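Local structure of piwi domain-containing protein (Vanderwaltozyma polyspora, 5THE) at residues A[3-8]-A[350-355]. The protein probably binds RNA as a budding yeast Argonaute, this chain being the C-terminal lobe that carries the Piwi domain. Numbering follows the deposited sequence.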
loop_
_atom_site.group_PDB
_atom_site.type_symbol
_atom_site.label_atom_id
_atom_site.label_comp_id
_atom_site.label_asym_id
_atom_site.label_seq_id
_atom_site.Cartn_x
_atom_site.Cartn_y
_atom_site.Cartn_z
ATOM N N TYR A 3 25.055 -13.740 -0.021
ATOM C CA TYR A 3 23.717 -14.230 0.353
ATOM C C TYR A 3 23.672 -14.788 1.772
ATOM O O TYR A 3 22.915 -15.711 2.063
ATOM C CB TYR A 3 23.183 -15.272 -0.639
ATOM C CG TYR A 3 23.089 -14.722 -2.044
ATOM C CD1 TYR A 3 22.539 -13.461 -2.274
ATOM C CD2 TYR A 3 23.596 -15.436 -3.136
ATOM C CE1 TYR A 3 22.471 -12.934 -3.547
ATOM C CE2 TYR A 3 23.531 -14.918 -4.422
ATOM C CZ TYR A 3 22.965 -13.663 -4.612
ATOM O OH TYR A 3 22.883 -13.124 -5.863
ATOM N N LYS A 4 24.466 -14.229 2.665
ATOM C CA LYS A 4 24.328 -14.492 4.088
ATOM C C LYS A 4 23.491 -13.385 4.712
ATOM O O LYS A 4 23.499 -12.248 4.236
ATOM C CB LYS A 4 25.699 -14.567 4.763
ATOM C CG LYS A 4 26.632 -15.555 4.093
ATOM C CD LYS A 4 26.003 -16.939 4.017
ATOM C CE LYS A 4 26.855 -17.911 3.216
ATOM N NZ LYS A 4 26.204 -19.250 3.136
ATOM N N VAL A 5 22.762 -13.726 5.779
ATOM C CA VAL A 5 21.986 -12.715 6.487
ATOM C C VAL A 5 22.929 -11.665 7.055
ATOM O O VAL A 5 23.943 -11.988 7.684
ATOM C CB VAL A 5 21.122 -13.357 7.582
ATOM C CG1 VAL A 5 20.388 -12.282 8.374
ATOM C CG2 VAL A 5 20.140 -14.326 6.967
ATOM N N GLU A 6 22.601 -10.400 6.802
ATOM C CA GLU A 6 23.390 -9.266 7.268
ATOM C C GLU A 6 23.535 -9.287 8.786
ATOM O O GLU A 6 22.583 -9.584 9.514
ATOM C CB GLU A 6 22.695 -7.964 6.830
ATOM C CG GLU A 6 23.563 -6.723 6.792
ATOM C CD GLU A 6 24.567 -6.753 5.642
ATOM O OE1 GLU A 6 24.317 -7.445 4.616
ATOM O OE2 GLU A 6 25.615 -6.094 5.772
ATOM N N ASN A 7 24.728 -8.960 9.269
ATOM C CA ASN A 7 24.904 -8.680 10.686
ATOM C C ASN A 7 24.772 -7.185 10.928
ATOM O O ASN A 7 24.874 -6.380 9.998
ATOM C CB ASN A 7 26.263 -9.179 11.175
ATOM C CG ASN A 7 26.370 -10.696 11.127
ATOM O OD1 ASN A 7 25.551 -11.403 11.705
ATOM N ND2 ASN A 7 27.370 -11.192 10.434
ATOM N N ARG A 8 24.538 -6.820 12.194
ATOM C CA ARG A 8 24.345 -5.423 12.561
ATOM C C ARG A 8 25.572 -4.588 12.214
ATOM O O ARG A 8 26.701 -4.980 12.509
ATOM C CB ARG A 8 24.051 -5.317 14.053
ATOM C CG ARG A 8 24.051 -3.902 14.583
ATOM C CD ARG A 8 23.601 -3.837 16.081
ATOM N NE ARG A 8 22.260 -4.397 16.298
ATOM C CZ ARG A 8 21.132 -3.776 15.952
ATOM N NH1 ARG A 8 21.193 -2.577 15.383
ATOM N NH2 ARG A 8 19.947 -4.344 16.185
ATOM N N GLN A 350 12.660 -17.965 8.569
ATOM C CA GLN A 350 12.751 -17.963 7.117
ATOM C C GLN A 350 13.737 -16.927 6.575
ATOM O O GLN A 350 13.949 -16.879 5.359
ATOM C CB GLN A 350 11.359 -17.738 6.524
ATOM C CG GLN A 350 10.372 -18.878 6.808
ATOM C CD GLN A 350 10.810 -20.229 6.217
ATOM O OE1 GLN A 350 11.689 -20.303 5.347
ATOM N NE2 GLN A 350 10.183 -21.304 6.688
ATOM N N PHE A 351 14.348 -16.115 7.446
ATOM C CA PHE A 351 15.185 -15.005 6.990
ATOM C C PHE A 351 16.306 -15.492 6.081
ATOM O O PHE A 351 16.598 -14.871 5.051
ATOM C CB PHE A 351 15.792 -14.262 8.184
ATOM C CG PHE A 351 14.826 -13.382 8.919
ATOM C CD1 PHE A 351 13.536 -13.187 8.451
ATOM C CD2 PHE A 351 15.220 -12.735 10.086
ATOM C CE1 PHE A 351 12.658 -12.361 9.138
ATOM C CE2 PHE A 351 14.347 -11.906 10.778
ATOM C CZ PHE A 351 13.071 -11.716 10.305
ATOM N N SER A 352 16.958 -16.595 6.461
ATOM C CA SER A 352 18.082 -17.093 5.680
ATOM C C SER A 352 17.644 -17.453 4.264
ATOM O O SER A 352 18.370 -17.201 3.288
ATOM C CB SER A 352 18.701 -18.298 6.388
ATOM O OG SER A 352 19.986 -18.570 5.859
ATOM N N GLN A 353 16.444 -18.017 4.137
ATOM C CA GLN A 353 15.903 -18.373 2.833
ATOM C C GLN A 353 15.473 -17.143 2.042
ATOM O O GLN A 353 15.598 -17.122 0.815
ATOM C CB GLN A 353 14.737 -19.348 3.011
ATOM C CG GLN A 353 15.190 -20.734 3.421
ATOM C CD GLN A 353 16.251 -21.279 2.471
ATOM O OE1 GLN A 353 17.452 -21.197 2.747
ATOM N NE2 GLN A 353 15.813 -21.816 1.337
ATOM N N VAL A 354 14.969 -16.108 2.721
ATOM C CA VAL A 354 14.679 -14.850 2.028
ATOM C C VAL A 354 15.928 -14.331 1.327
ATOM O O VAL A 354 15.885 -13.899 0.167
ATOM C CB VAL A 354 14.111 -13.799 3.002
ATOM C CG1 VAL A 354 14.090 -12.425 2.330
ATOM C CG2 VAL A 354 12.702 -14.200 3.487
ATOM N N VAL A 355 17.069 -14.368 2.007
ATOM C CA VAL A 355 18.282 -13.880 1.356
ATOM C C VAL A 355 18.762 -14.884 0.311
ATOM O O VAL A 355 18.980 -14.532 -0.854
ATOM C CB VAL A 355 19.366 -13.563 2.396
ATOM C CG1 VAL A 355 20.590 -12.983 1.713
ATOM C CG2 VAL A 355 18.826 -12.560 3.422
HETATM O O HOH W 1 21.438 -16.652 4.103
#
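The irregular chain of 3-8, turned at Tyr3 and extended from Lys4 onward, runs past the first turn of helix 351-373, with Tyr3 nearest Val355 and Val5 nearest Ser352, their CA atoms 5.5 and 5.9 Å apart respectively. The helix belongs to the Piwi domain, whose fold is of the RNase H type, and the contact illustrates how an irregular chain can be fixed to a helix by apolar packing and a shared water. Val355 points its CB toward the 3-8 segment and makes the largest contribution from the helix side. Its CG1, anti to the backbone N (chi1 -177°), rests 3.6 Å from the carbonyl carbon of Tyr3 and also lies 4.2 Å from Tyr3 CB. This methyl faces the Tyr3 carbonyl group and comes close to Lys4 O as well, while the other, CG2, faces Val5 and meets its CG2 at 4.2 Å. Val5 CG2 then leans on the helix backbone one turn earlier, 3.7 Å from Ser352 CA, near the Phe351 carbonyl that accepts the helical bond from Val355 N. Beyond this interface, Val355 also packs on Leu457 and Tyr458 of strand 452-459, and a backbone hydrogen bond between Glu6 and Leu457 attaches segment 3-8 to that same strand. Phe351 turns its ring away from 3-8 and meets Trp455 edge-to-face. The polar link is made by a water, which accepts a hydrogen bond from Ser352 OG at 3.0 Å and donates one to Tyr3 O at 2.7 Å.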